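Local coordinates for protein protelomerase (PDB 4F43) that probably cuts and rejoins DNA to generate and protect the hairpin ends of the linear chromosome of Agrobacterium tumefaciens, at residues E132-K136 and T204-V209; I148-A154 and L264-Y268; K175-N181 and I196-V202. The protein carries 1 engineered substitution. The contacts are given in a common frame with arbitrary orientation. Numbering follows the deposited sequence.

Contact 1. Residues E132-K136 and T204-V209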
# COMPACT_ATOMS: atom_id res chain seq x y z
N GLU A 132 -21.17 1.34 -1.12
CA GLU A 132 -22.12 2.14 -0.34
C GLU A 132 -23.03 1.25 0.51
O GLU A 132 -23.44 1.64 1.60
CB GLU A 132 -22.96 3.02 -1.26
CG GLU A 132 -23.78 4.07 -0.54
CD GLU A 132 -24.67 4.87 -1.48
OE1 GLU A 132 -24.71 6.11 -1.34
OE2 GLU A 132 -25.32 4.25 -2.35
N ASP A 133 -23.33 0.06 0.00
CA ASP A 133 -24.15 -0.90 0.74
C ASP A 133 -23.32 -1.58 1.82
O ASP A 133 -23.84 -1.92 2.89
CB ASP A 133 -24.75 -1.93 -0.21
CG ASP A 133 -25.75 -1.32 -1.17
OD1 ASP A 133 -26.44 -0.35 -0.77
OD2 ASP A 133 -25.85 -1.79 -2.32
N CYS A 134 -22.04 -1.79 1.54
CA CYS A 134 -21.13 -2.37 2.52
C CYS A 134 -20.92 -1.41 3.68
O CYS A 134 -20.57 -1.83 4.79
CB CYS A 134 -19.78 -2.71 1.87
SG CYS A 134 -19.82 -4.13 0.76
N LEU A 135 -21.14 -0.13 3.42
CA LEU A 135 -21.02 0.90 4.45
C LEU A 135 -22.04 0.71 5.58
O LEU A 135 -21.85 1.20 6.69
CB LEU A 135 -21.18 2.29 3.84
CG LEU A 135 -20.04 3.28 4.08
CD1 LEU A 135 -18.74 2.72 3.54
CD2 LEU A 135 -20.35 4.62 3.44
N LYS A 136 -23.13 -0.00 5.28
CA LYS A 136 -24.20 -0.20 6.25
C LYS A 136 -24.23 -1.62 6.81
O LYS A 136 -25.14 -1.98 7.55
CB LYS A 136 -25.55 0.14 5.61
CG LYS A 136 -25.67 1.60 5.20
CD LYS A 136 -26.61 1.78 4.02
CE LYS A 136 -26.64 3.22 3.55
NZ LYS A 136 -27.41 3.37 2.28
N THR A 204 -19.91 9.42 -1.31
CA THR A 204 -21.24 9.42 -0.71
C THR A 204 -21.25 10.44 0.42
O THR A 204 -20.19 10.92 0.81
CB THR A 204 -21.65 8.03 -0.19
OG1 THR A 204 -23.04 8.02 0.14
CG2 THR A 204 -20.83 7.66 1.04
N ARG A 205 -22.42 10.76 0.95
CA ARG A 205 -22.53 11.80 1.98
C ARG A 205 -21.67 11.50 3.21
O ARG A 205 -21.59 10.37 3.67
CB ARG A 205 -23.98 12.06 2.37
CG ARG A 205 -24.91 10.86 2.23
CD ARG A 205 -26.36 11.32 2.26
NE ARG A 205 -27.30 10.22 2.05
CZ ARG A 205 -27.97 9.62 3.02
NH1 ARG A 205 -27.80 10.00 4.28
NH2 ARG A 205 -28.81 8.63 2.73
N SER A 206 -21.02 12.55 3.71
CA SER A 206 -20.01 12.43 4.77
C SER A 206 -20.52 11.78 6.06
O SER A 206 -19.77 11.09 6.75
CB SER A 206 -19.40 13.80 5.08
OG SER A 206 -20.41 14.76 5.36
N GLU A 207 -21.79 12.01 6.37
CA GLU A 207 -22.39 11.46 7.59
C GLU A 207 -22.39 9.93 7.57
O GLU A 207 -22.15 9.28 8.59
CB GLU A 207 -23.81 11.98 7.78
CG GLU A 207 -23.92 13.50 7.88
CD GLU A 207 -23.99 14.18 6.53
OE1 GLU A 207 -24.40 13.52 5.55
OE2 GLU A 207 -23.62 15.37 6.45
N THR A 208 -22.65 9.36 6.39
CA THR A 208 -22.70 7.92 6.23
C THR A 208 -21.31 7.30 6.42
O THR A 208 -21.16 6.31 7.14
CB THR A 208 -23.24 7.53 4.84
OG1 THR A 208 -24.46 8.24 4.58
CG2 THR A 208 -23.50 6.03 4.76
N VAL A 209 -20.31 7.89 5.78
CA VAL A 209 -18.93 7.43 5.91
C VAL A 209 -18.45 7.54 7.35
O VAL A 209 -17.86 6.60 7.89
CB VAL A 209 -17.98 8.23 5.00
CG1 VAL A 209 -16.53 7.87 5.30
CG2 VAL A 209 -18.30 7.97 3.54
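Leu135 is the apolar centre of this contact between the end of one helix and the start of another. Its CB points across the gap, and although chi1 (-124°) falls between the usual wells, this conformation places CD2 among three methyls: Leu135 CD2 lies 3.7 Å from Thr208 CG2, 3.9 Å from Thr204 CG2 and 3.9 Å from Val209 CG2. Val209 has its CA-to-CB bond directed away, yet with chi1 t its CG2 still reaches the leucine. Thr208, with chi1 m, offers its methyl to both Leu135 and, more loosely, Lys136, whose CE stops 4.4 Å from Thr208 CG2. Threonine suits such a partly exposed place because it combines a methyl for packing with a hydroxyl. Thr204 uses both branches: while CG2 packs, Thr204 OG1 donates a hydrogen bond of 2.9 Å to Glu132 OE1. Glu132 starts out sideways, and its extended t, t side chain carries the carboxylate to that hydroxyl. Arg205 occupies the N-cap position, and its carbonyl accepts weak bonds from the amides of Thr208 and Val209. The contact thus sets the C-terminal end of helix 124-134 against the first turn of helix 206-217. Leu147 of helix 140-151 touches both Leu135 and Val209, and Met150 of that helix meets Thr204, while Ser206 and Val209 rest on Ile178 of strand 177-180.

Contact 2. Residues I148-A154 and L264-Y268. Engineered in segment 148-154: Ala154 (natural residue Arg).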
# COMPACT_ATOMS: atom_id res chain seq x y z
N ILE A 148 -12.98 1.63 1.68
CA ILE A 148 -11.96 1.71 0.64
C ILE A 148 -12.57 2.23 -0.65
O ILE A 148 -11.99 3.07 -1.34
CB ILE A 148 -11.30 0.34 0.38
CG1 ILE A 148 -10.59 -0.16 1.63
CG2 ILE A 148 -10.33 0.43 -0.79
CD1 ILE A 148 -9.94 -1.52 1.46
N GLY A 149 -13.76 1.73 -0.98
CA GLY A 149 -14.43 2.13 -2.20
C GLY A 149 -14.90 3.58 -2.19
O GLY A 149 -14.91 4.24 -3.23
N MET A 150 -15.29 4.06 -1.01
CA MET A 150 -15.88 5.40 -0.89
C MET A 150 -14.87 6.51 -0.63
O MET A 150 -14.85 7.52 -1.34
CB MET A 150 -16.96 5.40 0.19
CG MET A 150 -18.21 4.60 -0.15
SD MET A 150 -19.24 5.35 -1.43
CE MET A 150 -18.75 4.42 -2.88
N THR A 151 -14.03 6.34 0.39
CA THR A 151 -13.07 7.38 0.76
C THR A 151 -11.74 7.23 0.02
O THR A 151 -10.96 8.18 -0.05
CB THR A 151 -12.83 7.44 2.28
OG1 THR A 151 -12.30 8.73 2.63
CG2 THR A 151 -11.86 6.36 2.72
N GLY A 152 -11.49 6.05 -0.52
CA GLY A 152 -10.34 5.82 -1.37
C GLY A 152 -9.02 5.59 -0.68
O GLY A 152 -7.98 5.53 -1.33
N ARG A 153 -9.04 5.46 0.65
CA ARG A 153 -7.82 5.19 1.39
C ARG A 153 -7.37 3.74 1.20
O ARG A 153 -8.18 2.87 0.86
CB ARG A 153 -7.99 5.51 2.88
CG ARG A 153 -8.36 6.95 3.18
CD ARG A 153 -7.45 7.93 2.46
NE ARG A 153 -8.09 8.51 1.28
CZ ARG A 153 -7.49 9.36 0.45
NH1 ARG A 153 -8.15 9.84 -0.60
NH2 ARG A 153 -6.24 9.74 0.67
N ALA A 154 -6.08 3.49 1.41
CA ALA A 154 -5.51 2.16 1.26
C ALA A 154 -5.98 1.24 2.39
O ALA A 154 -6.30 1.72 3.48
CB ALA A 154 -3.99 2.24 1.23
N LEU A 264 -10.09 -0.18 -6.21
CA LEU A 264 -11.09 0.75 -5.69
C LEU A 264 -10.49 2.14 -5.47
O LEU A 264 -11.20 3.14 -5.49
CB LEU A 264 -11.66 0.22 -4.37
CG LEU A 264 -12.36 -1.15 -4.44
CD1 LEU A 264 -12.78 -1.60 -3.05
CD2 LEU A 264 -13.55 -1.08 -5.38
N ARG A 265 -9.18 2.18 -5.25
CA ARG A 265 -8.47 3.44 -5.07
C ARG A 265 -8.32 4.15 -6.41
O ARG A 265 -8.52 5.37 -6.52
CB ARG A 265 -7.10 3.18 -4.44
CG ARG A 265 -6.37 4.42 -3.94
CD ARG A 265 -5.35 4.04 -2.88
NE ARG A 265 -4.34 5.07 -2.67
CZ ARG A 265 -4.46 6.08 -1.81
NH1 ARG A 265 -5.55 6.20 -1.07
NH2 ARG A 265 -3.48 6.97 -1.69
N HIS A 266 -7.97 3.38 -7.44
CA HIS A 266 -7.90 3.89 -8.80
C HIS A 266 -9.26 4.43 -9.24
O HIS A 266 -9.36 5.56 -9.73
CB HIS A 266 -7.47 2.77 -9.76
CG HIS A 266 -6.06 2.30 -9.56
ND1 HIS A 266 -5.42 1.49 -10.47
CD2 HIS A 266 -5.18 2.53 -8.56
CE1 HIS A 266 -4.19 1.24 -10.03
NE2 HIS A 266 -4.02 1.86 -8.88
N LEU A 267 -10.29 3.62 -9.05
CA LEU A 267 -11.65 4.01 -9.41
C LEU A 267 -12.09 5.24 -8.62
O LEU A 267 -12.79 6.11 -9.14
CB LEU A 267 -12.62 2.85 -9.17
CG LEU A 267 -14.07 3.09 -9.61
CD1 LEU A 267 -14.14 3.42 -11.09
CD2 LEU A 267 -14.93 1.88 -9.28
N TYR A 268 -11.68 5.30 -7.36
CA TYR A 268 -11.94 6.47 -6.52
C TYR A 268 -11.33 7.72 -7.15
O TYR A 268 -12.00 8.76 -7.26
CB TYR A 268 -11.37 6.24 -5.12
CG TYR A 268 -11.28 7.48 -4.26
CD1 TYR A 268 -12.42 8.07 -3.74
CD2 TYR A 268 -10.05 8.04 -3.95
CE1 TYR A 268 -12.34 9.20 -2.95
CE2 TYR A 268 -9.95 9.16 -3.16
CZ TYR A 268 -11.10 9.74 -2.67
OH TYR A 268 -11.00 10.87 -1.88
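Arg265 NH1 donates a short 2.5 Å hydrogen bond to Gly152 O, fastening helix 263-276 to the residues that leave helix 140-151. Arg153 folds back so that its NE bonds Thr151 O at 3.2 Å; its NH1 also bonds Ile290 O and makes a weak 3.3 Å bond to Tyr268 OH, a hydroxyl whose stronger partner is Pro201 O. Gly152 CA sits over the face of the Tyr268 ring, 3.6 Å from its centroid, in a CH-pi contact. Glycine fits here twice over: phi is positive, and a CB would clash with the ring. Farther out the backbones run close, with Gly149 CA 4.0 Å from Leu264 CB, and Ile148 CG2 packs 3.8 Å from Leu264 CB. Ala154, engineered in place of the natural arginine, and His266 each pack on a phosphate of the bound hairpin DNA. This placement, with a Leu264-Arg265-His266 sequence resembling the H-x-L-R-H box of tyrosine recombinases, is consistent with the active site of a telomere resolvase.

Contact 3. Residues K175-N181 and I196-V202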
# COMPACT_ATOMS: atom_id res chain seq x y z
N LYS A 175 -20.79 18.03 2.59
CA LYS A 175 -21.56 16.85 2.23
C LYS A 175 -20.71 15.83 1.46
O LYS A 175 -20.89 14.62 1.62
CB LYS A 175 -22.79 17.24 1.40
CG LYS A 175 -23.73 16.08 1.12
CD LYS A 175 -24.99 16.56 0.42
CE LYS A 175 -25.97 15.41 0.22
NZ LYS A 175 -27.24 15.86 -0.42
N TRP A 176 -19.78 16.32 0.66
CA TRP A 176 -18.99 15.45 -0.20
C TRP A 176 -17.48 15.55 0.02
O TRP A 176 -16.70 15.48 -0.93
CB TRP A 176 -19.32 15.70 -1.67
CG TRP A 176 -20.77 15.49 -2.00
CD1 TRP A 176 -21.78 16.41 -1.92
CD2 TRP A 176 -21.38 14.27 -2.45
NE1 TRP A 176 -22.97 15.84 -2.30
CE2 TRP A 176 -22.75 14.53 -2.63
CE3 TRP A 176 -20.89 12.99 -2.73
CZ2 TRP A 176 -23.64 13.55 -3.06
CZ3 TRP A 176 -21.77 12.02 -3.16
CH2 TRP A 176 -23.14 12.31 -3.32
N SER A 177 -17.07 15.71 1.28
CA SER A 177 -15.65 15.72 1.63
C SER A 177 -15.45 15.53 3.13
O SER A 177 -16.25 16.00 3.94
CB SER A 177 -14.97 17.00 1.17
OG SER A 177 -15.25 18.08 2.04
N ILE A 178 -14.37 14.85 3.49
CA ILE A 178 -14.01 14.64 4.89
C ILE A 178 -12.52 14.92 5.11
O ILE A 178 -11.81 15.28 4.17
CB ILE A 178 -14.31 13.20 5.35
CG1 ILE A 178 -13.45 12.20 4.57
CG2 ILE A 178 -15.79 12.88 5.19
CD1 ILE A 178 -13.73 10.75 4.93
N LEU A 179 -12.06 14.76 6.35
CA LEU A 179 -10.64 14.92 6.66
C LEU A 179 -10.01 13.55 6.90
O LEU A 179 -10.70 12.58 7.21
CB LEU A 179 -10.46 15.82 7.88
CG LEU A 179 -11.09 17.21 7.81
CD1 LEU A 179 -10.79 18.00 9.07
CD2 LEU A 179 -10.60 17.96 6.58
N PHE A 180 -8.69 13.47 6.75
CA PHE A 180 -7.99 12.19 6.83
C PHE A 180 -6.63 12.27 7.51
O PHE A 180 -5.90 13.25 7.37
CB PHE A 180 -7.86 11.58 5.43
CG PHE A 180 -6.91 10.42 5.36
CD1 PHE A 180 -7.24 9.20 5.93
CD2 PHE A 180 -5.68 10.55 4.73
CE1 PHE A 180 -6.36 8.13 5.87
CE2 PHE A 180 -4.80 9.49 4.66
CZ PHE A 180 -5.14 8.27 5.24
N ASN A 181 -6.29 11.21 8.24
CA ASN A 181 -5.00 11.08 8.92
C ASN A 181 -4.83 9.65 9.43
O ASN A 181 -5.74 9.10 10.03
CB ASN A 181 -4.93 12.06 10.09
CG ASN A 181 -3.50 12.39 10.49
OD1 ASN A 181 -2.62 12.55 9.63
ND2 ASN A 181 -3.26 12.50 11.79
N ILE A 196 -0.04 14.60 8.67
CA ILE A 196 -0.73 15.71 8.04
C ILE A 196 -2.22 15.43 7.84
O ILE A 196 -2.59 14.48 7.16
CB ILE A 196 -0.11 16.06 6.68
CG1 ILE A 196 1.34 16.54 6.86
CG2 ILE A 196 -0.94 17.12 5.97
CD1 ILE A 196 1.46 17.79 7.70
N THR A 197 -3.06 16.25 8.46
CA THR A 197 -4.50 16.14 8.29
C THR A 197 -4.96 17.00 7.12
O THR A 197 -4.98 18.23 7.21
CB THR A 197 -5.25 16.58 9.56
OG1 THR A 197 -4.92 17.94 9.87
CG2 THR A 197 -4.87 15.69 10.74
N TYR A 198 -5.34 16.36 6.02
CA TYR A 198 -5.76 17.08 4.82
C TYR A 198 -7.14 16.65 4.34
O TYR A 198 -7.63 15.58 4.69
CB TYR A 198 -4.71 16.94 3.71
CG TYR A 198 -4.53 15.54 3.17
CD1 TYR A 198 -5.02 15.19 1.92
CD2 TYR A 198 -3.87 14.56 3.91
CE1 TYR A 198 -4.86 13.91 1.42
CE2 TYR A 198 -3.71 13.28 3.42
CZ TYR A 198 -4.20 12.96 2.18
OH TYR A 198 -4.04 11.69 1.68
N GLU A 199 -7.76 17.50 3.52
CA GLU A 199 -9.13 17.29 3.08
C GLU A 199 -9.20 16.42 1.82
O GLU A 199 -8.48 16.65 0.85
CB GLU A 199 -9.81 18.64 2.84
CG GLU A 199 -11.32 18.56 2.64
CD GLU A 199 -11.96 19.93 2.54
OE1 GLU A 199 -12.68 20.32 3.49
OE2 GLU A 199 -11.75 20.62 1.52
N ILE A 200 -10.09 15.43 1.85
CA ILE A 200 -10.28 14.52 0.73
C ILE A 200 -11.75 14.42 0.35
O ILE A 200 -12.63 14.56 1.20
CB ILE A 200 -9.75 13.11 1.04
CG1 ILE A 200 -10.42 12.55 2.30
CG2 ILE A 200 -8.24 13.12 1.20
CD1 ILE A 200 -10.06 11.12 2.60
N PRO A 201 -12.04 14.20 -0.94
CA PRO A 201 -13.42 14.03 -1.39
C PRO A 201 -13.95 12.64 -1.06
O PRO A 201 -13.17 11.70 -0.89
CB PRO A 201 -13.32 14.20 -2.90
CG PRO A 201 -11.94 13.75 -3.23
CD PRO A 201 -11.09 14.20 -2.07
N VAL A 202 -15.27 12.51 -0.97
CA VAL A 202 -15.91 11.22 -0.76
C VAL A 202 -17.03 11.01 -1.78
O VAL A 202 -17.58 11.96 -2.32
CB VAL A 202 -16.48 11.09 0.66
CG1 VAL A 202 -15.36 10.89 1.67
CG2 VAL A 202 -17.32 12.30 1.02
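Strands 177-180 and 198-201 form an antiparallel beta ladder, joined like a hairpin by a long loop, with 198-201 outermost in a four-stranded sheet. Ile196 and Thr197 lead in from the solvent side; Thr197 CG2 lies 3.6 Å from Asn181 CG, and Thr197 CA approaches Phe180 O at 3.3 Å in a CA-H...O contact. Tyr198 pairs with Phe180 through two weak backbone hydrogen bonds, Phe180 N to Tyr198 O (3.1 Å) and Tyr198 N to Phe180 O (3.4 Å). Their rings share one face of the sheet, with planes at 85° and Phe180 CD2 3.6 Å from Tyr198 CE2; Arg153 makes a cation-pi contact with Phe180. Glu199, on the opposite face, forms a non-hydrogen-bonded pair with Leu179, whose CD2 packs 3.9 Å from Glu199 CB; a charged residue is at home here because Glu199 is the exposed position of an otherwise buried edge strand. Ile200 restores the full pairing, with Ile178 N to Ile200 O and Ile200 N to Ile178 O both 2.9 Å. Its beta-branched side chain suits a buried strand: Ile200 CG1 meets Ile178 CG1 at 3.8 Å and Ile200 CD1 meets Phe180 CB at 3.6 Å, on the face turned to Thr151 of helix 140-151. Pro201 sits opposite Ser177 in a non-hydrogen-bonded pair, where proline costs the ladder no amide donor. Val202 extends the pairing past the strand: its amide donates a weak 3.3 Å bond to Trp176 O, and Val202 CG1 packs 3.6 Å from Ile178 CD1.

From the N terminus, the chain runs through helix 124-134 and helix 140-151, which supply the first halves of contacts 1 and 2, before entering the sheet. Contact 3 closes first, when strand 198-201 returns to strand 177-180. Directly afterwards helix 206-217 closes contact 1, so contact 3 is nested in that loop. The largest loop ends only at helix 263-276, where contact 2 closes; it also encloses contact 3 but crosses contact 1. All three meet within the catalytic domain: Met150 packs on Thr204 and Leu135, Lys175 O probably accepts a hydrogen bond from Ser206 N, and Tyr268 OH probably bonds Pro201 O, tying the sheet to the helices near the DNA.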